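Local coordinates for putative protein-disulfide isomerase (Pseudomonas syringae pv. tomato, PDB 3GN3) that is of unknown function but, as a DsbA-family protein, probably acts as a thiol-disulfide oxidoreductase or isomerase, at residues A[24-27]-A[28-31]; A[61-64]-A[65-69]; A[92-95]-A[96-100]; A[108-111]-A[112-116]. All blocks are in the same frame, centred on the assembly; numbering follows the deposited sequence.

Contact 1. Residues A[24-27]-A[28-31]; sequences PTCP and FSVK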
loop_
_atom_site.group_PDB
_atom_site.type_symbol
_atom_site.label_atom_id
_atom_site.label_comp_id
_atom_site.label_asym_id
_atom_site.label_seq_id
_atom_site.Cartn_x
_atom_site.Cartn_y
_atom_site.Cartn_z
ATOM N N PRO A 24 15.954 5.209 13.520
ATOM C CA PRO A 24 16.902 5.935 14.405
ATOM C C PRO A 24 18.369 5.513 14.309
ATOM O O PRO A 24 19.254 6.318 14.639
ATOM C CB PRO A 24 16.377 5.649 15.820
ATOM C CG PRO A 24 14.969 5.110 15.618
ATOM C CD PRO A 24 14.951 4.447 14.284
ATOM N N THR A 25 18.633 4.285 13.869
ATOM C CA THR A 25 20.017 3.812 13.742
ATOM C C THR A 25 20.460 3.622 12.292
ATOM O O THR A 25 21.431 2.903 12.023
ATOM C CB THR A 25 20.271 2.481 14.515
ATOM O OG1 THR A 25 19.417 1.446 14.003
ATOM C CG2 THR A 25 20.023 2.653 15.990
ATOM N N CYS A 26 19.752 4.244 11.357
ATOM C CA CYS A 26 20.093 4.115 9.939
ATOM C C CYS A 26 20.943 5.306 9.497
ATOM O O CYS A 26 20.588 6.448 9.753
ATOM C CB CYS A 26 18.819 3.971 9.112
ATOM S SG CYS A 26 18.846 4.636 7.405
ATOM N N PRO A 27 22.078 5.043 8.830
ATOM C CA PRO A 27 23.026 6.132 8.490
ATOM C C PRO A 27 22.393 7.259 7.659
ATOM O O PRO A 27 22.649 8.451 7.919
ATOM C CB PRO A 27 24.131 5.419 7.694
ATOM C CG PRO A 27 23.554 4.092 7.287
ATOM C CD PRO A 27 22.533 3.727 8.334
ATOM N N PHE A 28 21.555 6.883 6.689
ATOM C CA PHE A 28 20.902 7.853 5.812
ATOM C C PHE A 28 19.856 8.628 6.571
ATOM O O PHE A 28 19.673 9.838 6.333
ATOM C CB PHE A 28 20.300 7.151 4.588
ATOM C CG PHE A 28 21.271 6.241 3.886
ATOM C CD1 PHE A 28 22.273 6.773 3.063
ATOM C CD2 PHE A 28 21.212 4.863 4.077
ATOM C CE1 PHE A 28 23.207 5.929 2.412
ATOM C CE2 PHE A 28 22.126 4.006 3.440
ATOM C CZ PHE A 28 23.135 4.549 2.601
ATOM N N SER A 29 19.176 7.929 7.489
ATOM C CA SER A 29 18.176 8.551 8.356
ATOM C C SER A 29 18.808 9.615 9.234
ATOM O O SER A 29 18.310 10.731 9.290
ATOM C CB SER A 29 17.443 7.515 9.206
ATOM O OG SER A 29 16.580 6.728 8.408
ATOM N N VAL A 30 19.914 9.264 9.888
ATOM C CA VAL A 30 20.716 10.181 10.715
ATOM C C VAL A 30 21.103 11.460 9.944
ATOM O O VAL A 30 20.868 12.581 10.408
ATOM C CB VAL A 30 21.985 9.450 11.269
ATOM C CG1 VAL A 30 22.994 10.440 11.850
ATOM C CG2 VAL A 30 21.585 8.391 12.300
ATOM N N LYS A 31 21.669 11.271 8.754
ATOM C CA LYS A 31 21.983 12.360 7.845
ATOM C C LYS A 31 20.757 13.283 7.631
ATOM O O LYS A 31 20.850 14.502 7.817
ATOM C CB LYS A 31 22.496 11.764 6.543
ATOM C CG LYS A 31 23.257 12.691 5.649
ATOM C CD LYS A 31 24.424 11.903 5.040
ATOM C CE LYS A 31 24.678 12.262 3.585
ATOM N NZ LYS A 31 23.625 11.634 2.687
#

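Contact 2. Residues A[61-64]-A[65-69]; sequences MFSG and VIVRC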
loop_
_atom_site.group_PDB
_atom_site.type_symbol
_atom_site.label_atom_id
_atom_site.label_comp_id
_atom_site.label_asym_id
_atom_site.label_seq_id
_atom_site.Cartn_x
_atom_site.Cartn_y
_atom_site.Cartn_z
ATOM N N MET A 61 18.535 -4.745 14.414
ATOM C CA MET A 61 17.971 -5.669 15.429
ATOM C C MET A 61 17.594 -5.057 16.794
ATOM O O MET A 61 16.713 -5.579 17.496
ATOM C CB MET A 61 18.824 -6.941 15.575
ATOM C CG MET A 61 18.674 -7.931 14.387
ATOM S SD MET A 61 19.736 -9.417 14.305
ATOM C CE MET A 61 21.403 -8.756 14.413
ATOM N N PHE A 62 18.209 -3.934 17.158
ATOM C CA PHE A 62 17.780 -3.250 18.370
ATOM C C PHE A 62 16.790 -2.115 18.105
ATOM O O PHE A 62 16.527 -1.292 18.992
ATOM C CB PHE A 62 18.978 -2.780 19.224
ATOM C CG PHE A 62 19.416 -3.784 20.271
ATOM C CD1 PHE A 62 20.727 -4.232 20.316
ATOM C CD2 PHE A 62 18.508 -4.285 21.202
ATOM C CE1 PHE A 62 21.143 -5.175 21.285
ATOM C CE2 PHE A 62 18.903 -5.222 22.173
ATOM C CZ PHE A 62 20.228 -5.669 22.212
ATOM N N SER A 63 16.199 -2.091 16.916
ATOM C CA SER A 63 15.324 -0.994 16.539
ATOM C C SER A 63 14.100 -0.902 17.441
ATOM O O SER A 63 13.708 0.198 17.860
ATOM C CB SER A 63 14.896 -1.115 15.078
ATOM O OG SER A 63 14.007 -0.071 14.716
ATOM N N GLY A 64 13.482 -2.048 17.720
ATOM C CA GLY A 64 12.287 -2.084 18.572
ATOM C C GLY A 64 12.507 -1.516 19.970
ATOM O O GLY A 64 11.651 -0.789 20.495
ATOM N N VAL A 65 13.657 -1.834 20.564
ATOM C CA VAL A 65 14.024 -1.303 21.869
ATOM C C VAL A 65 14.172 0.210 21.730
ATOM O O VAL A 65 13.536 0.985 22.458
ATOM C CB VAL A 65 15.361 -1.885 22.371
ATOM C CG1 VAL A 65 15.770 -1.232 23.684
ATOM C CG2 VAL A 65 15.287 -3.378 22.508
ATOM N N ILE A 66 14.993 0.623 20.762
ATOM C CA ILE A 66 15.304 2.034 20.543
ATOM C C ILE A 66 14.078 2.868 20.186
ATOM O O ILE A 66 13.882 3.947 20.740
ATOM C CB ILE A 66 16.452 2.208 19.519
ATOM C CG1 ILE A 66 17.737 1.593 20.090
ATOM C CG2 ILE A 66 16.642 3.699 19.163
ATOM C CD1 ILE A 66 18.818 1.300 19.056
ATOM N N VAL A 67 13.233 2.366 19.299
ATOM C CA VAL A 67 11.997 3.084 18.948
ATOM C C VAL A 67 11.106 3.267 20.183
ATOM O O VAL A 67 10.550 4.359 20.396
ATOM C CB VAL A 67 11.204 2.407 17.764
ATOM C CG1 VAL A 67 9.804 3.002 17.609
ATOM C CG2 VAL A 67 11.971 2.525 16.456
ATOM N N ARG A 68 10.971 2.206 20.988
ATOM C CA ARG A 68 10.203 2.287 22.235
ATOM C C ARG A 68 10.775 3.380 23.178
ATOM O O ARG A 68 10.013 4.184 23.729
ATOM C CB ARG A 68 10.113 0.911 22.928
ATOM C CG ARG A 68 9.007 0.812 23.988
ATOM C CD ARG A 68 8.920 -0.584 24.628
ATOM N NE ARG A 68 8.071 -0.596 25.821
ATOM C CZ ARG A 68 6.743 -0.697 25.819
ATOM N NH1 ARG A 68 6.077 -0.819 24.682
ATOM N NH2 ARG A 68 6.064 -0.665 26.965
ATOM N N CYS A 69 12.102 3.431 23.327
ATOM C CA CYS A 69 12.750 4.503 24.080
ATOM C C CYS A 69 12.381 5.890 23.602
ATOM O O CYS A 69 12.155 6.802 24.431
ATOM C CB CYS A 69 14.250 4.387 23.989
ATOM S SG CYS A 69 14.859 2.969 24.894
HETATM O O HOH W 1 14.809 -4.388 19.071
#

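Contact 3. Residues A[92-95]-A[96-100]; sequences SHRE and EFEFE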
loop_
_atom_site.group_PDB
_atom_site.type_symbol
_atom_site.label_atom_id
_atom_site.label_comp_id
_atom_site.label_asym_id
_atom_site.label_seq_id
_atom_site.Cartn_x
_atom_site.Cartn_y
_atom_site.Cartn_z
ATOM N N SER A 92 24.057 10.460 17.132
ATOM C CA SER A 92 25.475 10.779 17.400
ATOM C C SER A 92 26.364 9.578 17.650
ATOM O O SER A 92 27.547 9.614 17.345
ATOM C CB SER A 92 25.598 11.672 18.614
ATOM O OG SER A 92 24.794 12.813 18.458
ATOM N N HIS A 93 25.801 8.533 18.246
ATOM C CA HIS A 93 26.546 7.305 18.518
ATOM C C HIS A 93 25.907 6.137 17.757
ATOM O O HIS A 93 25.740 5.043 18.303
ATOM C CB HIS A 93 26.539 7.022 20.020
ATOM C CG HIS A 93 27.138 8.117 20.847
ATOM N ND1 HIS A 93 26.391 9.164 21.349
ATOM C CD2 HIS A 93 28.412 8.322 21.267
ATOM C CE1 HIS A 93 27.179 9.959 22.051
ATOM N NE2 HIS A 93 28.407 9.470 22.019
ATOM N N ARG A 94 25.549 6.384 16.498
ATOM C CA ARG A 94 24.769 5.447 15.704
ATOM C C ARG A 94 25.378 4.058 15.718
ATOM O O ARG A 94 24.717 3.057 16.053
ATOM C CB ARG A 94 24.627 5.947 14.269
ATOM C CG ARG A 94 23.534 5.240 13.522
ATOM C CD ARG A 94 23.716 5.333 12.037
ATOM N NE ARG A 94 24.989 4.753 11.626
ATOM C CZ ARG A 94 25.219 3.453 11.484
ATOM N NH1 ARG A 94 24.266 2.570 11.719
ATOM N NH2 ARG A 94 26.413 3.040 11.120
ATOM N N GLU A 95 26.655 4.005 15.391
ATOM C CA GLU A 95 27.331 2.750 15.275
ATOM C C GLU A 95 27.200 1.895 16.535
ATOM O O GLU A 95 27.090 0.680 16.446
ATOM C CB GLU A 95 28.769 3.008 14.955
ATOM C CG GLU A 95 29.431 1.824 14.362
ATOM C CD GLU A 95 30.694 2.216 13.653
ATOM O OE1 GLU A 95 30.704 2.092 12.403
ATOM O OE2 GLU A 95 31.654 2.672 14.335
ATOM N N GLU A 96 27.196 2.531 17.704
ATOM C CA GLU A 96 27.121 1.813 18.976
ATOM C C GLU A 96 25.755 1.202 19.251
ATOM O O GLU A 96 25.593 0.454 20.207
ATOM C CB GLU A 96 27.428 2.754 20.127
ATOM C CG GLU A 96 28.879 3.133 20.305
ATOM C CD GLU A 96 28.988 4.363 21.200
ATOM O OE1 GLU A 96 28.562 4.280 22.381
ATOM O OE2 GLU A 96 29.461 5.417 20.701
ATOM N N PHE A 97 24.761 1.566 18.456
ATOM C CA PHE A 97 23.429 1.020 18.629
ATOM C C PHE A 97 23.046 0.153 17.420
ATOM O O PHE A 97 21.867 -0.041 17.137
ATOM C CB PHE A 97 22.426 2.147 18.808
ATOM C CG PHE A 97 22.584 2.913 20.086
ATOM C CD1 PHE A 97 22.080 2.405 21.287
ATOM C CD2 PHE A 97 23.202 4.173 20.086
ATOM C CE1 PHE A 97 22.203 3.121 22.479
ATOM C CE2 PHE A 97 23.328 4.908 21.265
ATOM C CZ PHE A 97 22.824 4.381 22.471
ATOM N N GLU A 98 24.043 -0.354 16.696
ATOM C CA GLU A 98 23.769 -1.197 15.543
ATOM C C GLU A 98 24.685 -2.412 15.535
ATOM O O GLU A 98 25.335 -2.700 16.553
ATOM C CB GLU A 98 23.830 -0.396 14.243
ATOM C CG GLU A 98 22.522 -0.461 13.425
ATOM C CD GLU A 98 22.117 -1.903 13.006
ATOM O OE1 GLU A 98 21.475 -2.644 13.801
ATOM O OE2 GLU A 98 22.427 -2.284 11.861
ATOM N N PHE A 99 24.720 -3.144 14.424
ATOM C CA PHE A 99 25.474 -4.394 14.367
ATOM C C PHE A 99 26.329 -4.404 13.107
ATOM O O PHE A 99 25.855 -4.001 12.043
ATOM C CB PHE A 99 24.518 -5.599 14.347
ATOM C CG PHE A 99 23.752 -5.830 15.649
ATOM C CD1 PHE A 99 24.132 -6.859 16.520
ATOM C CD2 PHE A 99 22.633 -5.050 15.978
ATOM C CE1 PHE A 99 23.436 -7.103 17.700
ATOM C CE2 PHE A 99 21.923 -5.276 17.163
ATOM C CZ PHE A 99 22.337 -6.310 18.041
ATOM N N GLU A 100 27.575 -4.868 13.203
ATOM C CA GLU A 100 28.424 -4.936 12.024
ATOM C C GLU A 100 27.736 -5.812 10.980
ATOM O O GLU A 100 27.353 -6.953 11.262
ATOM C CB GLU A 100 29.838 -5.441 12.357
#

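Contact 4. Residues A[108-111]-A[112-116]; sequences LDAT and PNDII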
loop_
_atom_site.group_PDB
_atom_site.type_symbol
_atom_site.label_atom_id
_atom_site.label_comp_id
_atom_site.label_asym_id
_atom_site.label_seq_id
_atom_site.Cartn_x
_atom_site.Cartn_y
_atom_site.Cartn_z
ATOM N N LEU A 108 25.811 -8.111 20.045
ATOM C CA LEU A 108 25.405 -9.501 20.245
ATOM C C LEU A 108 25.402 -9.875 21.737
ATOM O O LEU A 108 24.655 -10.759 22.166
ATOM C CB LEU A 108 26.294 -10.454 19.446
ATOM C CG LEU A 108 26.018 -10.496 17.943
ATOM C CD1 LEU A 108 26.969 -11.438 17.238
ATOM C CD2 LEU A 108 24.567 -10.889 17.656
ATOM N N ASP A 109 26.206 -9.163 22.521
ATOM C CA ASP A 109 26.317 -9.437 23.939
ATOM C C ASP A 109 25.698 -8.363 24.817
ATOM O O ASP A 109 25.967 -8.332 26.021
ATOM C CB ASP A 109 27.774 -9.705 24.322
ATOM C CG ASP A 109 28.314 -10.968 23.676
ATOM O OD1 ASP A 109 27.608 -12.019 23.690
ATOM O OD2 ASP A 109 29.443 -10.915 23.144
ATOM N N ALA A 110 24.845 -7.510 24.235
ATOM C CA ALA A 110 24.116 -6.500 25.021
ATOM C C ALA A 110 22.660 -6.875 25.187
ATOM O O ALA A 110 22.118 -7.632 24.399
ATOM C CB ALA A 110 24.235 -5.117 24.395
ATOM N N THR A 111 22.027 -6.317 26.205
ATOM C CA THR A 111 20.647 -6.635 26.525
ATOM C C THR A 111 19.770 -5.421 26.275
ATOM O O THR A 111 20.276 -4.303 26.225
ATOM C CB THR A 111 20.499 -7.039 28.019
ATOM O OG1 THR A 111 20.740 -5.893 28.865
ATOM C CG2 THR A 111 21.474 -8.168 28.369
ATOM N N PRO A 112 18.447 -5.626 26.134
ATOM C CA PRO A 112 17.574 -4.467 26.105
ATOM C C PRO A 112 17.907 -3.457 27.213
ATOM O O PRO A 112 17.923 -2.258 26.952
ATOM C CB PRO A 112 16.198 -5.085 26.308
ATOM C CG PRO A 112 16.308 -6.350 25.588
ATOM C CD PRO A 112 17.707 -6.850 25.783
ATOM N N ASN A 113 18.199 -3.936 28.421
ATOM C CA ASN A 113 18.544 -3.050 29.531
ATOM C C ASN A 113 19.865 -2.315 29.336
ATOM O O ASN A 113 19.965 -1.159 29.731
ATOM C CB ASN A 113 18.507 -3.785 30.872
ATOM C CG ASN A 113 17.125 -3.789 31.494
ATOM O OD1 ASN A 113 16.766 -4.723 32.213
ATOM N ND2 ASN A 113 16.336 -2.758 31.215
ATOM N N ASP A 114 20.858 -2.969 28.720
ATOM C CA ASP A 114 22.106 -2.292 28.338
ATOM C C ASP A 114 21.865 -1.102 27.388
ATOM O O ASP A 114 22.360 0.008 27.631
ATOM C CB ASP A 114 23.091 -3.271 27.711
ATOM C CG ASP A 114 23.590 -4.299 28.693
ATOM O OD1 ASP A 114 23.748 -3.943 29.885
ATOM O OD2 ASP A 114 23.827 -5.461 28.286
ATOM N N ILE A 115 21.076 -1.346 26.333
ATOM C CA ILE A 115 20.671 -0.338 25.351
ATOM C C ILE A 115 19.925 0.826 26.013
ATOM O O ILE A 115 20.207 1.994 25.732
ATOM C CB ILE A 115 19.842 -0.991 24.196
ATOM C CG1 ILE A 115 20.696 -2.005 23.408
ATOM C CG2 ILE A 115 19.211 0.048 23.269
ATOM C CD1 ILE A 115 22.133 -1.581 23.099
ATOM N N ILE A 116 18.999 0.511 26.912
ATOM C CA ILE A 116 18.264 1.567 27.612
ATOM C C ILE A 116 19.169 2.446 28.481
ATOM O O ILE A 116 19.073 3.677 28.443
ATOM C CB ILE A 116 17.114 1.019 28.458
ATOM C CG1 ILE A 116 16.072 0.366 27.549
ATOM C CG2 ILE A 116 16.487 2.145 29.302
ATOM C CD1 ILE A 116 14.947 -0.334 28.309
#

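Contact 1. Residues A[24-27]-A[28-31]
The ring of F28 meets the sulfur of C26 at its edge. SG lies close to the ring plane, 5.4 Å from the centroid of the F28 ring and 78° off the normal, which makes a sulfur-aromatic contact. P27 approaches the ring obliquely, its CG 4.0 Å from F28 CD2, while within residues 24-31 no atom settles over either face of the ring. A bound sulfate, probably from the crystallisation liquor, lies about 3 Å from the F28 side chain. C26 is also the N-cap of helix 27-33. With chi1 at 149° its sulfur turns back over the first helical turn, and SG accepts the S29 amide at an N-to-SG distance of 3.3 Å. The S29 hydroxyl stands beside the same atom, OG being 3.2 Å from C26 SG, and is itself held by the backbone amide of E23. Behind the sulfur the helix begins regularly: V30 N donates to C26 O at 2.9 Å, and K31 N donates to P27 O at 3.1 Å. V30 places its CG2 methyl 3.4 Å from C26 O, against the opening carbonyl. The loop residue S155 packs on both C26 and S29. The sequence C26-P27-F28-S29, at the start of the first helix after a central strand, matches the place where DsbA-family proteins with a thioredoxin fold usually carry their Cys-X-X-Cys motif, so S29 probably stands at the second cysteine position.

Contact 2. Residues A[61-64]-A[65-69]
F62 and V65 lie side by side and point the same way, and they form the tight part of this first turn of helix 63-73. The V65 methyl CG2, anti to its own carbonyl carbon, reaches the edge of the F62 ring near the ring plane, 3.6 Å from F62 CD2. I66 closes in next to it: CD1 is 4.1 Å from F62 CB, and CG1 rests 3.3 Å from F62 O, the carbonyl that accepts the I66 amide. On another side of the turn the S63 carbonyl takes V67 N in a short bond of 2.6 Å, while S63 OG, hydrogen-bonded to S56 and E23, passes 3.7 Å from V67 CG2. I115 of helix 112-123 packs on F62, V65 and I66, and P112 of the second subunit also reaches F62. The less tightly packed, more polar side is bridged by a water, which lies 2.7 Å from M61 O and accepts from V65 N at 3.2 Å. R68 leaves the turn, extended from CG to NE, where NE hydrogen-bonds to F131 O and the guanidinium makes a cation-pi contact with the F131 ring. The chemistry is that of a helix start without a polar capping side chain: F62 at the N-cap offers only hydrocarbon, and the V65 amide is met by the water, in largely apolar, buried surroundings.

Contact 3. Residues A[92-95]-A[96-100]
Three successive amides reach back three residues, E96 N to H93 O, F97 N to R94 O and E98 N to E95 O, and make a short 3-10 turn just after helix 79-92. Each donor stands above the plane of its carbonyl; the middle bond, 2.8 Å from F97 N to R94 O, is the shortest of the three. H93 and E96 lie alongside each other, ring and carboxylate planes 77° apart, with E96 OE2 at the imidazole edge, 3.1 Å from H93 CD2. Both have further partners on Y122 of helix 112-123, which stacks on the H93 ring and bonds E96 OE1. R94 and E98 meet differently: with the arginine bent at chi3 (59°), E98 CG lies at the edge of the guanidinium, near its plane, 3.9 Å from R94 NH1. The charged ends are not in contact, R94 NH1 being 5.2 Å from E98 OE2; NH1 probably bonds T25 O, and OE2 bonds H102 ND1. F97 (chi1 -68°, CG anti to the carbonyl carbon) packs its ring against R118, I119 and Y122 of helix 112-123, with CD2 3.2 Å from H93 O.

Contact 4. Residues A[108-111]-A[112-116]
T111 and D114 cross at an angle, each side chain serving the other's backbone amide, and so form a capping box at the start of helix 112-123. The T111 hydroxyl stands between its backbone N and carbonyl carbon (chi1 68°), which brings OG1 over the open helix end to accept D114 N at 2.9 Å. In return D114 folds back, CG anti to its carbonyl carbon (chi1 -67°), and OD2 accepts T111 N at 2.9 Å. That amide meets the oxygen on its anti side, 31° out of the carboxylate plane. The T111 methyl CG2 lies 3.6 Å from D114 OD2, flanking the same oxygen. P112, which has no amide hydrogen to donate, follows the cap. The first regular helical bond then runs from I115 N to T111 O, 3.1 Å long. A110 turns its CB toward this turn, 3.9 Å from D114 OD2 and 4.3 Å from I115 CD1, so that it touches both a polar and an apolar group. T111 also lies at the subunit interface, against T111 of the second subunit, and its OG1 has a weak hydrogen bond with L108 O of the second subunit. Within the chain the helix start leans on helix 63-73, where V65 and I66 receive I115 and C69 receives I116, with F62 of the preceding loop lying against P112 and I115.

The four contacts follow one another along the chain, and none nests in or crosses another; each is local, at a helix start or turn. Contact 1 starts helix 27-33 directly after strand 16-22, contact 2 starts helix 63-73, contact 3 turns the chain after helix 79-92, and contact 4 starts helix 112-123. In space they are neighbours. I66 of contact 2 packs on P24 and T25 of contact 1, I115 of contact 4 packs on V65 and I66, and R94 of contact 3 probably bonds T25 O. F99 lies between F62 and L108. Contacts 1 and 4 remain about 8 Å apart at their nearest atoms. Contacts 2, 3 and 4 all reach the second subunit.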